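PDB 5UJC: MMACHC-like protein from Caenorhabditis elegans, which binds cobalamin and probably removes its upper ligand, using flavin and NADPH for cyanocobalamin and glutathione for alkylcobalamins. Local coordinates for residues S21-F25 and D63-A68; Y35-V39 and I132-C137; A143-P149 and F171-H177. All coordinates share one frame; numbering follows the deposited sequence. Where two conformers were deposited one is given.

Contact 1. Residues S21-F25 and D63-A68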
ATOM      1  N   SER A  21      13.793  -3.616   2.672  1.00 13.24           N
ATOM      2  CA  SER A  21      13.516  -2.332   3.265  1.00 17.12           C
ATOM      3  C   SER A  21      14.281  -1.215   2.577  1.00 17.98           C
ATOM      4  O   SER A  21      13.742  -0.138   2.373  1.00 19.44           O
ATOM      5  CB  SER A  21      13.804  -2.337   4.786  1.00 39.87           C
ATOM      6  OG  SER A  21      14.987  -3.034   5.093  1.00 43.43           O
ATOM      7  N   HIS A  22      15.523  -1.463   2.189  1.00 20.66           N
ATOM      8  CA  HIS A  22      16.305  -0.448   1.527  1.00 22.24           C
ATOM      9  C   HIS A  22      15.694  -0.007   0.199  1.00 25.36           C
ATOM     10  O   HIS A  22      15.764   1.206  -0.160  1.00 31.65           O
ATOM     11  CB  HIS A  22      17.756  -0.962   1.303  1.00 35.15           C
ATOM     12  CG  HIS A  22      18.536  -0.182   0.283  1.00 37.69           C
ATOM     13  ND1 HIS A  22      19.223   0.973   0.593  1.00 37.57           N
ATOM     14  CD2 HIS A  22      18.774  -0.418  -1.031  1.00 36.99           C
ATOM     15  CE1 HIS A  22      19.820   1.435  -0.493  1.00 38.82           C
ATOM     16  NE2 HIS A  22      19.561   0.610  -1.492  1.00 40.30           N
ATOM     17  N   GLU A  23      15.102  -0.955  -0.542  1.00 21.91           N
ATOM     18  CA  GLU A  23      14.468  -0.696  -1.859  0.59 23.07           C
ATOM     19  C   GLU A  23      13.014  -0.265  -1.709  1.00 22.19           C
ATOM     20  O   GLU A  23      12.308  -0.083  -2.712  1.00 28.97           O
ATOM     21  CB  GLU A  23      14.505  -1.971  -2.755  0.59 28.04           C
ATOM     22  CG  GLU A  23      15.901  -2.419  -3.259  0.59 25.97           C
ATOM     23  CD  GLU A  23      16.593  -1.415  -4.223  0.59 27.66           C
ATOM     24  OE1 GLU A  23      16.169  -1.288  -5.394  0.59 24.12           O
ATOM     25  OE2 GLU A  23      17.630  -0.827  -3.831  0.59 34.26           O
ATOM     26  N   GLY A  24      12.545  -0.141  -0.478  1.00 14.97           N
ATOM     27  CA  GLY A  24      11.288   0.489  -0.224  1.00 11.43           C
ATOM     28  C   GLY A  24      10.100  -0.395   0.026  1.00  8.97           C
ATOM     29  O   GLY A  24       8.982   0.048  -0.172  1.00  9.58           O
ATOM     30  N   PHE A  25      10.322  -1.578   0.620  1.00  9.26           N
ATOM     31  CA  PHE A  25       9.202  -2.445   1.031  1.00  8.90           C
ATOM     32  C   PHE A  25       9.265  -2.795   2.497  1.00  9.73           C
ATOM     33  O   PHE A  25      10.358  -2.929   3.059  1.00 12.06           O
ATOM     34  CB  PHE A  25       9.226  -3.743   0.213  1.00 10.91           C
ATOM     35  CG  PHE A  25       9.046  -3.531  -1.265  1.00 11.48           C
ATOM     36  CD1 PHE A  25       7.775  -3.378  -1.802  1.00 11.81           C
ATOM     37  CD2 PHE A  25      10.150  -3.467  -2.126  1.00 11.81           C
ATOM     38  CE1 PHE A  25       7.605  -3.179  -3.168  1.00 13.43           C
ATOM     39  CE2 PHE A  25       9.980  -3.265  -3.472  1.00 15.03           C
ATOM     40  CZ  PHE A  25       8.709  -3.127  -4.002  1.00 14.27           C
ATOM     41  N   ASP A  63      11.137   4.996  -0.761  1.00  9.26           N
ATOM     42  CA  ASP A  63      12.191   4.498  -1.641  1.00  8.84           C
ATOM     43  C   ASP A  63      11.727   3.480  -2.712  1.00  8.39           C
ATOM     44  O   ASP A  63      12.460   3.231  -3.649  1.00 10.13           O
ATOM     45  CB  ASP A  63      13.367   3.932  -0.850  1.00 10.74           C
ATOM     46  CG  ASP A  63      14.234   5.017  -0.224  1.00 14.38           C
ATOM     47  OD1 ASP A  63      14.123   6.191  -0.609  1.00 15.72           O
ATOM     48  OD2 ASP A  63      15.067   4.682   0.607  1.00 19.45           O
ATOM     49  N   MET A  64      10.503   2.941  -2.601  0.50  8.27           N
ATOM     50  CA  MET A  64      10.015   2.066  -3.662  0.50  8.58           C
ATOM     51  C   MET A  64      10.048   2.809  -4.987  0.50  7.81           C
ATOM     52  O   MET A  64      10.636   2.341  -5.967  0.50  9.56           O
ATOM     53  CB  MET A  64       8.602   1.546  -3.385  0.50  9.01           C
ATOM     54  CG  MET A  64       8.149   0.504  -4.403  0.50  9.03           C
ATOM     55  SD  MET A  64       6.403   0.620  -4.884  0.50  9.26           S
ATOM     56  CE  MET A  64       6.363   2.219  -5.743  0.50  9.69           C
ATOM     57  N   PHE A  65       9.446   3.987  -5.011  1.00  8.10           N
ATOM     58  CA  PHE A  65       9.448   4.821  -6.209  1.00  7.76           C
ATOM     59  C   PHE A  65      10.834   5.474  -6.430  1.00  7.47           C
ATOM     60  O   PHE A  65      11.373   5.460  -7.545  1.00  8.41           O
ATOM     61  CB  PHE A  65       8.348   5.879  -6.084  1.00  7.49           C
ATOM     62  CG  PHE A  65       8.267   6.839  -7.236  1.00  8.62           C
ATOM     63  CD1 PHE A  65       9.055   7.995  -7.262  1.00  7.80           C
ATOM     64  CD2 PHE A  65       7.385   6.615  -8.279  1.00  8.53           C
ATOM     65  CE1 PHE A  65       8.912   8.918  -8.279  1.00  9.25           C
ATOM     66  CE2 PHE A  65       7.288   7.508  -9.322  1.00  9.76           C
ATOM     67  CZ  PHE A  65       8.032   8.676  -9.306  1.00  9.74           C
ATOM     68  N   ASP A  66      11.373   6.101  -5.379  1.00  7.79           N
ATOM     69  CA  ASP A  66      12.545   6.952  -5.540  1.00  8.38           C
ATOM     70  C   ASP A  66      13.835   6.184  -5.848  1.00  9.11           C
ATOM     71  O   ASP A  66      14.747   6.751  -6.424  1.00 11.72           O
ATOM     72  CB  ASP A  66      12.737   7.853  -4.322  1.00  9.80           C
ATOM     73  CG  ASP A  66      11.647   8.923  -4.195  1.00 10.43           C
ATOM     74  OD1 ASP A  66      11.201   9.422  -5.226  1.00 12.65           O
ATOM     75  OD2 ASP A  66      11.292   9.313  -3.039  1.00 11.56           O
ATOM     76  N   VAL A  67      13.904   4.929  -5.420  1.00  9.66           N
ATOM     77  CA  VAL A  67      15.092   4.122  -5.603  1.00 10.82           C
ATOM     78  C   VAL A  67      14.809   2.922  -6.516  1.00 10.40           C
ATOM     79  O   VAL A  67      15.383   2.823  -7.621  1.00 11.24           O
ATOM     80  CB  VAL A  67      15.681   3.657  -4.276  1.00 12.18           C
ATOM     81  CG1 VAL A  67      16.912   2.774  -4.505  1.00 14.66           C
ATOM     82  CG2 VAL A  67      16.030   4.850  -3.399  1.00 13.92           C
ATOM     83  N   ALA A  68      13.921   2.031  -6.094  1.00 10.27           N
ATOM     84  CA  ALA A  68      13.756   0.745  -6.827  1.00 10.32           C
ATOM     85  C   ALA A  68      13.118   0.940  -8.215  1.00  9.70           C
ATOM     86  O   ALA A  68      13.604   0.410  -9.223  1.00 11.76           O
ATOM     87  CB  ALA A  68      12.968  -0.248  -5.997  1.00 11.79           C
TER
HETATM   88  O   HOH W   1      13.978   2.757   2.478  1.00 23.77           O
HETATM   89  O   HOH W   2      17.281   3.379  -0.213  1.00 32.11           O
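G24 and M64 bring a type I beta turn, S21 to G24, against helix 62-80. The turn lies between helix 5-18 and strand 25-31, so the contact packs the start of an edge strand of the four-stranded antiparallel sheet onto a helix.

Close backbone packing comes first. G24 CA lies 3.5 Å from M64 N. A side chain on G24 would point at the helix and clash with M64 N and the carbonyl carbon of D63. The positive phi of G24, 101°, also suits glycine. Beside it, E23 O receives a CA-H...O contact from M64 CA at 3.3 Å.

Apolar contacts follow. M64 CG stands anti to the backbone N (chi1 -173°), which carries it toward the F25 ring, 3.7 Å from F25 CZ. The two side chains meet at a slant. In the conformer given, M64 SD sits 5.2 Å from the F25 ring centroid, oblique to it, in a Met-aromatic contact. L98 of helix 93-109 touches both F25 and M64.

In the conformer given, the E23 side chain bends at chi2 (-65°) toward the helix. OE1 then meets the A68 methyl, and OE2 lies near V67 CG1, with the E23 and V67 side chains crossing at about a right angle. The charge of OE2 is paired with K71, one turn further along the same helix, by a salt bridge.

Polar links between the segments run through water. One water donates to S21 O and D63 OD2. A second donates to H22 O at 2.7 Å and to the same D63 OD2, also at 2.7 Å. A single carboxylate oxygen thus takes two water hydrogens, and each water ties it to a different carbonyl of the turn.

Contact 2. Residues Y35-V39 and I132-C137; sequences YNEAV and ILMQTC
The cobalamin pocket is lined on one side by this contact, where Y35 of helix 32-39 reaches the N-terminal end of helix 134-140. A38, V39 and residues I132 to T136 belong to the pocket of the bound co-methylcobalamin. I132 O, M134 N, Q135 NE2 and V39 O form hydrogen bonds to it.

Y35 carries most of the contact. With CG anti to the backbone N (chi1 177°), its ring extends across to the other segment. Y35 OH accepts a hydrogen bond from L133 N at 2.9 Å, with an N-H...O angle of 160°. L133 is the N-cap residue, so the phenol oxygen takes a backbone N-H just ahead of the helix. I132 CG1 packs obliquely by the hydroxyl end, 3.8 Å from Y35 CZ. L133 O lies at the ring edge, near its plane.

Further back along the ring, C137 SG sits 3.6 Å from Y35 CD1. It approaches obliquely in a sulfur-aromatic contact. T136 CG2 meets the same CD1 at 3.9 Å. This methyl also fits against A38 CB at 3.7 Å and touches V39 CG1. V39 CG1 in turn lies over one face of the Y35 ring, towards its rim, and reaches L133 CD1 loosely. F30 of strand 25-31 touches both Y35 and C137.

Replacing Y35 by an alanine removes the phenol, which would probably leave L133 N without this acceptor and open a gap beside I132, T136 and C137.

The contact is buried and mostly apolar, with one direct hydrogen bond across it. That bond satisfies L133 N and holds the hydroxyl end of the ring in place, while neighbouring backbone groups bind the cobalamin.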
ATOM      1  N   TYR A  35      -8.502 -10.126  10.325  1.00 11.94           N
ATOM      2  CA  TYR A  35      -9.125  -9.372   9.256  1.00 11.47           C
ATOM      3  C   TYR A  35     -10.645  -9.620   9.200  1.00 12.35           C
ATOM      4  O   TYR A  35     -11.439  -8.675   9.117  1.00 12.18           O
ATOM      5  CB  TYR A  35      -8.483  -9.737   7.911  1.00 11.20           C
ATOM      6  CG  TYR A  35      -9.112  -9.050   6.720  1.00 10.68           C
ATOM      7  CD1 TYR A  35      -8.692  -7.789   6.313  1.00 10.42           C
ATOM      8  CD2 TYR A  35     -10.138  -9.668   5.997  1.00 11.38           C
ATOM      9  CE1 TYR A  35      -9.255  -7.168   5.235  1.00 10.73           C
ATOM     10  CE2 TYR A  35     -10.688  -9.067   4.893  1.00 11.43           C
ATOM     11  CZ  TYR A  35     -10.256  -7.808   4.517  1.00 10.33           C
ATOM     12  OH  TYR A  35     -10.800  -7.170   3.417  1.00 11.37           O
ATOM     13  N   ASN A  36     -11.035 -10.875   9.241  1.00 12.13           N
ATOM     14  CA  ASN A  36     -12.453 -11.214   9.148  1.00 12.56           C
ATOM     15  C   ASN A  36     -13.257 -10.657  10.313  1.00 13.13           C
ATOM     16  O   ASN A  36     -14.405 -10.259  10.138  1.00 14.85           O
ATOM     17  CB  ASN A  36     -12.636 -12.712   9.030  1.00 12.31           C
ATOM     18  CG  ASN A  36     -12.287 -13.240   7.649  1.00 12.64           C
ATOM     19  OD1 ASN A  36     -12.181 -12.475   6.685  1.00 13.89           O
ATOM     20  ND2 ASN A  36     -12.154 -14.558   7.538  1.00 13.97           N
ATOM     21  N   GLU A  37     -12.662 -10.657  11.511  1.00 14.71           N
ATOM     22  CA  GLU A  37     -13.314 -10.047  12.689  1.00 15.24           C
ATOM     23  C   GLU A  37     -13.560  -8.546  12.458  1.00 13.94           C
ATOM     24  O   GLU A  37     -14.615  -8.018  12.819  1.00 17.09           O
ATOM     25  CB  GLU A  37     -12.467 -10.281  13.971  1.00 19.22           C
ATOM     26  CG  GLU A  37     -13.000  -9.596  15.240  1.00 27.15           C
ATOM     27  CD  GLU A  37     -12.020  -9.660  16.420  1.00 39.69           C
ATOM     28  OE1 GLU A  37     -10.781  -9.790  16.195  1.00 42.90           O
ATOM     29  OE2 GLU A  37     -12.488  -9.559  17.576  1.00 51.85           O
ATOM     30  N   ALA A  38     -12.596  -7.872  11.822  1.00 11.29           N
ATOM     31  CA  ALA A  38     -12.688  -6.452  11.619  1.00 11.17           C
ATOM     32  C   ALA A  38     -13.735  -6.088  10.519  1.00 11.96           C
ATOM     33  O   ALA A  38     -14.549  -5.181  10.717  1.00 14.57           O
ATOM     34  CB  ALA A  38     -11.338  -5.877  11.264  1.00 12.13           C
ATOM     35  N   VAL A  39     -13.682  -6.765   9.370  1.00 11.62           N
ATOM     36  CA  VAL A  39     -14.637  -6.453   8.295  1.00 13.18           C
ATOM     37  C   VAL A  39     -16.011  -6.971   8.573  1.00 15.27           C
ATOM     38  O   VAL A  39     -16.994  -6.444   8.035  1.00 18.77           O
ATOM     39  CB  VAL A  39     -14.171  -6.924   6.883  1.00 13.43           C
ATOM     40  CG1 VAL A  39     -12.863  -6.248   6.498  1.00 14.17           C
ATOM     41  CG2 VAL A  39     -14.032  -8.439   6.781  1.00 12.53           C
ATOM     42  N   ILE A 132      -9.518  -7.277  -1.234  1.00  8.90           N
ATOM     43  CA  ILE A 132      -9.066  -7.164   0.143  1.00  9.27           C
ATOM     44  C   ILE A 132      -8.901  -5.708   0.514  1.00  9.04           C
ATOM     45  O   ILE A 132      -8.492  -4.882  -0.326  1.00 10.21           O
ATOM     46  CB  ILE A 132      -7.787  -7.983   0.392  1.00 11.31           C
ATOM     47  CG1 ILE A 132      -7.564  -8.179   1.907  1.00 13.32           C
ATOM     48  CG2 ILE A 132      -6.579  -7.345  -0.280  1.00 12.11           C
ATOM     49  CD1 ILE A 132      -6.560  -9.250   2.218  1.00 13.10           C
ATOM     50  N   LEU A 133      -9.310  -5.364   1.740  1.00  9.34           N
ATOM     51  CA  LEU A 133      -9.322  -3.971   2.186  1.00  9.73           C
ATOM     52  C   LEU A 133      -8.039  -3.673   2.928  1.00  8.50           C
ATOM     53  O   LEU A 133      -7.829  -4.117   4.063  1.00  8.93           O
ATOM     54  CB  LEU A 133     -10.563  -3.699   3.054  1.00  9.27           C
ATOM     55  CG  LEU A 133     -11.885  -3.822   2.287  1.00  9.60           C
ATOM     56  CD1 LEU A 133     -13.027  -3.567   3.215  1.00 10.96           C
ATOM     57  CD2 LEU A 133     -11.929  -2.874   1.085  1.00 11.80           C
ATOM     58  N   MET A 134      -7.144  -2.975   2.252  1.00  8.50           N
ATOM     59  CA  MET A 134      -5.768  -2.826   2.725  1.00  8.65           C
ATOM     60  C   MET A 134      -5.610  -2.020   3.998  1.00  8.07           C
ATOM     61  O   MET A 134      -4.757  -2.328   4.835  1.00  9.13           O
ATOM     62  CB  MET A 134      -4.917  -2.194   1.630  1.00  9.27           C
ATOM     63  CG  MET A 134      -4.687  -3.075   0.472  1.00  9.36           C
ATOM     64  SD  MET A 134      -3.760  -4.536   0.924  1.00 11.25           S
ATOM     65  CE  MET A 134      -3.488  -5.262  -0.671  1.00 11.21           C
ATOM     66  N   GLN A 135      -6.437  -0.993   4.168  1.00  7.97           N
ATOM     67  CA  GLN A 135      -6.342  -0.181   5.393  1.00  8.17           C
ATOM     68  C   GLN A 135      -6.764  -0.983   6.610  1.00  7.97           C
ATOM     69  O   GLN A 135      -6.186  -0.850   7.691  1.00  9.09           O
ATOM     70  CB  GLN A 135      -7.153   1.108   5.265  1.00  9.45           C
ATOM     71  CG  GLN A 135      -6.633   1.993   4.142  1.00  9.09           C
ATOM     72  CD  GLN A 135      -7.677   2.934   3.627  1.00  9.17           C
ATOM     73  OE1 GLN A 135      -8.772   2.512   3.235  1.00 10.05           O
ATOM     74  NE2 GLN A 135      -7.367   4.231   3.637  1.00  9.24           N
ATOM     75  N   THR A 136      -7.732  -1.872   6.426  1.00  8.37           N
ATOM     76  CA  THR A 136      -8.124  -2.778   7.509  1.00  9.54           C
ATOM     77  C   THR A 136      -6.983  -3.765   7.819  1.00  9.47           C
ATOM     78  O   THR A 136      -6.638  -3.961   8.983  1.00  9.81           O
ATOM     79  CB  THR A 136      -9.424  -3.510   7.170  1.00  9.72           C
ATOM     80  OG1 THR A 136     -10.501  -2.558   7.113  1.00 10.53           O
ATOM     81  CG2 THR A 136      -9.762  -4.554   8.209  1.00 10.59           C
ATOM     82  N   CYS A 137      -6.360  -4.335   6.773  1.00  9.33           N
ATOM     83  CA  CYS A 137      -5.193  -5.187   7.000  1.00 10.09           C
ATOM     84  C   CYS A 137      -4.108  -4.436   7.776  1.00  9.54           C
ATOM     85  O   CYS A 137      -3.504  -4.972   8.676  1.00 10.82           O
ATOM     86  CB  CYS A 137      -4.581  -5.697   5.683  1.00 10.94           C
ATOM     87  SG  CYS A 137      -5.621  -6.814   4.757  1.00 11.61           S
TER

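Contact 3. Residues A143-P149 and F171-H177; sequences AAFYYQP and FIGLSLH
A143 O approaches the H177 ring obliquely, 3.7 Å from H177 CD2, while H177 NE2 bonds to E26. A144 rests its methyl against L176 O. A water bridges A144 O to S175 OG. F145 then pairs with L176: F145 N donates to L176 O at 3.1 Å, and L176 N returns a bond to F145 O at 3.0 Å.

Y146 faces S175 as a non-hydrogen-bonded pair. Y146 CG lies anti to the backbone N (chi1 -180°), which takes the ring toward G173 and S175. Its CE1 edge is 3.7 Å from G173 C, and Q148 CG covers one face. A side chain on G173 would clash with Y146 CE1 and Y147 O. Y146 OH bonds to the cobalamin and accepts from a water held by G173 N. Strands 145-147 and 174-176 form a two-stranded antiparallel sheet, whose Y146 and S175 side lines the cobalamin pocket.

Y147 N bonds to L174 O at 2.8 Å. The Y147 side chain lies on the other face from Y146. There CE2 meets L176 CD1, and the hydroxyl bonds to the backbone of I208 and L209. Q148 OE1 bonds to the cobalamin. P149 CD packs on G173 CA, and P149 CG touches the F171 ring edge.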
ATOM      1  N   ALA A 143       0.507  -2.220  11.330  1.00 10.44           N
ATOM      2  CA  ALA A 143       1.396  -1.461  10.432  1.00 10.38           C
ATOM      3  C   ALA A 143       1.111   0.019  10.387  1.00 10.01           C
ATOM      4  O   ALA A 143       2.033   0.830  10.294  1.00 10.83           O
ATOM      5  CB  ALA A 143       1.347  -2.032   9.024  1.00 11.23           C
ATOM      6  N   ALA A 144      -0.171   0.380  10.450  1.00  9.51           N
ATOM      7  CA  ALA A 144      -0.587   1.771  10.312  1.00  9.41           C
ATOM      8  C   ALA A 144      -1.961   1.895  10.914  1.00  8.82           C
ATOM      9  O   ALA A 144      -2.798   1.028  10.717  1.00 10.08           O
ATOM     10  CB  ALA A 144      -0.600   2.167   8.841  1.00  9.29           C
ATOM     11  N   PHE A 145      -2.191   2.990  11.640  1.00  8.79           N
ATOM     12  CA  PHE A 145      -3.478   3.242  12.295  1.00  9.26           C
ATOM     13  C   PHE A 145      -4.457   3.769  11.246  1.00  8.48           C
ATOM     14  O   PHE A 145      -4.162   4.719  10.514  1.00  9.30           O
ATOM     15  CB  PHE A 145      -3.302   4.244  13.411  1.00 10.22           C
ATOM     16  CG  PHE A 145      -4.434   4.251  14.391  1.00 11.71           C
ATOM     17  CD1 PHE A 145      -5.655   4.828  14.064  1.00 11.00           C
ATOM     18  CD2 PHE A 145      -4.287   3.679  15.630  1.00 12.48           C
ATOM     19  CE1 PHE A 145      -6.701   4.812  14.967  1.00 12.23           C
ATOM     20  CE2 PHE A 145      -5.332   3.641  16.527  1.00 13.12           C
ATOM     21  CZ  PHE A 145      -6.543   4.219  16.192  1.00 13.62           C
ATOM     22  N   TYR A 146      -5.603   3.127  11.161  1.00  9.45           N
ATOM     23  CA  TYR A 146      -6.613   3.461  10.175  1.00  8.94           C
ATOM     24  C   TYR A 146      -7.663   4.399  10.809  1.00  9.31           C
ATOM     25  O   TYR A 146      -8.448   3.973  11.681  1.00 10.30           O
ATOM     26  CB  TYR A 146      -7.273   2.171   9.658  1.00  9.12           C
ATOM     27  CG  TYR A 146      -8.360   2.338   8.609  1.00  8.90           C
ATOM     28  CD1 TYR A 146      -8.369   3.423   7.720  1.00  8.98           C
ATOM     29  CD2 TYR A 146      -9.313   1.353   8.442  1.00  9.48           C
ATOM     30  CE1 TYR A 146      -9.326   3.523   6.725  1.00  9.82           C
ATOM     31  CE2 TYR A 146     -10.292   1.454   7.464  1.00  9.29           C
ATOM     32  CZ  TYR A 146     -10.296   2.553   6.606  1.00  9.43           C
ATOM     33  OH  TYR A 146     -11.255   2.678   5.601  1.00 10.94           O
ATOM     34  N   TYR A 147      -7.695   5.640  10.319  1.00  9.32           N
ATOM     35  CA  TYR A 147      -8.622   6.654  10.775  1.00  9.50           C
ATOM     36  C   TYR A 147      -9.867   6.637   9.894  1.00  9.28           C
ATOM     37  O   TYR A 147      -9.817   7.012   8.697  1.00 11.04           O
ATOM     38  CB  TYR A 147      -7.942   8.036  10.771  1.00 10.96           C
ATOM     39  CG  TYR A 147      -6.864   8.117  11.787  1.00 10.21           C
ATOM     40  CD1 TYR A 147      -7.155   8.354  13.112  1.00 10.76           C
ATOM     41  CD2 TYR A 147      -5.536   7.897  11.443  1.00  9.96           C
ATOM     42  CE1 TYR A 147      -6.183   8.305  14.071  1.00 11.35           C
ATOM     43  CE2 TYR A 147      -4.535   7.879  12.404  1.00 10.47           C
ATOM     44  CZ  TYR A 147      -4.869   8.046  13.721  1.00 10.52           C
ATOM     45  OH  TYR A 147      -3.893   7.992  14.698  1.00 13.56           O
ATOM     46  N   GLN A 148     -10.987   6.189  10.480  1.00 11.12           N
ATOM     47  CA  GLN A 148     -12.198   5.964   9.722  1.00 11.50           C
ATOM     48  C   GLN A 148     -13.218   7.058  10.043  1.00 11.94           C
ATOM     49  O   GLN A 148     -13.451   7.339  11.207  1.00 12.40           O
ATOM     50  CB  GLN A 148     -12.784   4.610  10.103  1.00 11.97           C
ATOM     51  CG  GLN A 148     -11.832   3.453   9.851  1.00 12.80           C
ATOM     52  CD  GLN A 148     -12.532   2.113   9.874  1.00 13.24           C
ATOM     53  OE1 GLN A 148     -13.468   1.873   9.110  1.00 14.70           O
ATOM     54  NE2 GLN A 148     -12.086   1.239  10.738  1.00 13.01           N
ATOM     55  N   PRO A 149     -13.877   7.642   9.006  1.00 13.19           N
ATOM     56  CA  PRO A 149     -14.818   8.718   9.292  1.00 15.32           C
ATOM     57  C   PRO A 149     -15.919   8.322  10.281  1.00 15.77           C
ATOM     58  O   PRO A 149     -16.326   9.150  11.119  1.00 17.40           O
ATOM     59  CB  PRO A 149     -15.413   9.035   7.922  1.00 16.40           C
ATOM     60  CG  PRO A 149     -14.328   8.685   6.957  1.00 16.07           C
ATOM     61  CD  PRO A 149     -13.615   7.514   7.554  1.00 14.64           C
ATOM     62  N   PHE A 171     -16.357   9.678   0.783  1.00 12.80           N
ATOM     63  CA  PHE A 171     -15.421  10.262   1.761  1.00 13.06           C
ATOM     64  C   PHE A 171     -14.828   9.125   2.574  1.00 13.30           C
ATOM     65  O   PHE A 171     -15.494   8.539   3.423  1.00 14.83           O
ATOM     66  CB  PHE A 171     -16.163  11.294   2.641  1.00 13.51           C
ATOM     67  CG  PHE A 171     -15.248  12.118   3.542  1.00 12.85           C
ATOM     68  CD1 PHE A 171     -14.840  11.629   4.764  1.00 13.74           C
ATOM     69  CD2 PHE A 171     -14.815  13.364   3.150  1.00 13.42           C
ATOM     70  CE1 PHE A 171     -14.076  12.397   5.617  1.00 13.91           C
ATOM     71  CE2 PHE A 171     -14.046  14.149   3.994  1.00 13.19           C
ATOM     72  CZ  PHE A 171     -13.679  13.667   5.236  1.00 14.06           C
ATOM     73  N   ILE A 172     -13.588   8.763   2.240  1.00 11.10           N
ATOM     74  CA  ILE A 172     -12.956   7.557   2.775  1.00 11.26           C
ATOM     75  C   ILE A 172     -11.936   7.839   3.862  1.00 10.71           C
ATOM     76  O   ILE A 172     -11.455   8.966   4.026  1.00 11.98           O
ATOM     77  CB  ILE A 172     -12.326   6.664   1.671  1.00 11.67           C
ATOM     78  CG1 ILE A 172     -11.251   7.431   0.868  1.00 12.11           C
ATOM     79  CG2 ILE A 172     -13.418   6.136   0.734  1.00 14.25           C
ATOM     80  CD1 ILE A 172     -10.334   6.530   0.068  1.00 13.02           C
ATOM     81  N   GLY A 173     -11.621   6.805   4.620  1.00 10.81           N
ATOM     82  CA  GLY A 173     -10.629   6.928   5.683  1.00 10.73           C
ATOM     83  C   GLY A 173      -9.201   6.939   5.183  1.00  9.68           C
ATOM     84  O   GLY A 173      -8.930   6.739   3.979  1.00 10.19           O
ATOM     85  N   LEU A 174      -8.294   7.086   6.142  1.00  9.14           N
ATOM     86  CA  LEU A 174      -6.876   7.305   5.891  1.00  9.39           C
ATOM     87  C   LEU A 174      -6.071   6.584   6.936  1.00  8.86           C
ATOM     88  O   LEU A 174      -6.331   6.718   8.139  1.00  9.26           O
ATOM     89  CB  LEU A 174      -6.538   8.792   5.957  1.00 10.04           C
ATOM     90  CG  LEU A 174      -5.057   9.176   5.815  1.00 11.00           C
ATOM     91  CD1 LEU A 174      -4.546   8.865   4.408  1.00 10.68           C
ATOM     92  CD2 LEU A 174      -4.876  10.652   6.133  1.00 12.27           C
ATOM     93  N   SER A 175      -5.058   5.838   6.483  1.00  8.05           N
ATOM     94  CA  SER A 175      -4.092   5.203   7.396  1.00  7.92           C
ATOM     95  C   SER A 175      -2.838   6.033   7.487  1.00  7.74           C
ATOM     96  O   SER A 175      -2.364   6.584   6.481  1.00  9.03           O
ATOM     97  CB  SER A 175      -3.720   3.805   6.907  1.00  8.34           C
ATOM     98  OG  SER A 175      -4.850   2.975   6.868  1.00  9.78           O
ATOM     99  N   LEU A 176      -2.255   6.082   8.692  1.00  8.13           N
ATOM    100  CA  LEU A 176      -0.997   6.777   8.905  1.00  8.66           C
ATOM    101  C   LEU A 176       0.018   5.869   9.563  1.00  8.93           C
ATOM    102  O   LEU A 176      -0.245   5.227  10.586  1.00 10.28           O
ATOM    103  CB  LEU A 176      -1.205   8.064   9.743  1.00  9.24           C
ATOM    104  CG  LEU A 176      -2.031   9.169   9.057  1.00  9.94           C
ATOM    105  CD1 LEU A 176      -2.394  10.263  10.039  1.00 12.26           C
ATOM    106  CD2 LEU A 176      -1.306   9.747   7.843  1.00 10.43           C
ATOM    107  N   HIS A 177       1.176   5.808   8.927  1.00  9.17           N
ATOM    108  CA  HIS A 177       2.278   4.946   9.308  1.00  8.99           C
ATOM    109  C   HIS A 177       3.154   5.657  10.357  1.00  9.46           C
ATOM    110  O   HIS A 177       3.343   6.865  10.286  1.00  9.63           O
ATOM    111  CB  HIS A 177       3.069   4.650   8.035  1.00  9.00           C
ATOM    112  CG  HIS A 177       4.128   3.602   8.179  1.00 10.17           C
ATOM    113  ND1 HIS A 177       5.321   3.821   8.823  1.00 10.05           N
ATOM    114  CD2 HIS A 177       4.179   2.335   7.713  1.00 10.60           C
ATOM    115  CE1 HIS A 177       6.053   2.718   8.778  1.00 10.51           C
ATOM    116  NE2 HIS A 177       5.380   1.804   8.102  1.00 10.29           N
TER
HETATM  117  O   HOH W   3      -4.020   0.794   8.198  1.00  9.78           O
HETATM  118  O   HOH W   4     -13.209   4.506   4.274  1.00 20.11           O

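How the contacts relate
Contacts 2 and 3 are buried and share the cobalamin pocket. Their centres lie 12 Å apart, and helix 134-140 leads along the chain to strand 145-147. Q135 joins them directly: Q135 NE2 lies 3.0 Å from G173 O, a probable hydrogen bond. Contact 1 is only partly buried and lies on the other side of the chain's centre, touching neither. Its F25 begins strand 25-31, whose F30 packs on contact 2. The chemistry follows the place. Contact 1 has no direct hydrogen bond between its segments and relies on waters. Contact 2 relies on side-chain packing with one direct hydrogen bond. Contact 3 has bridging waters as well as paired backbone bonds.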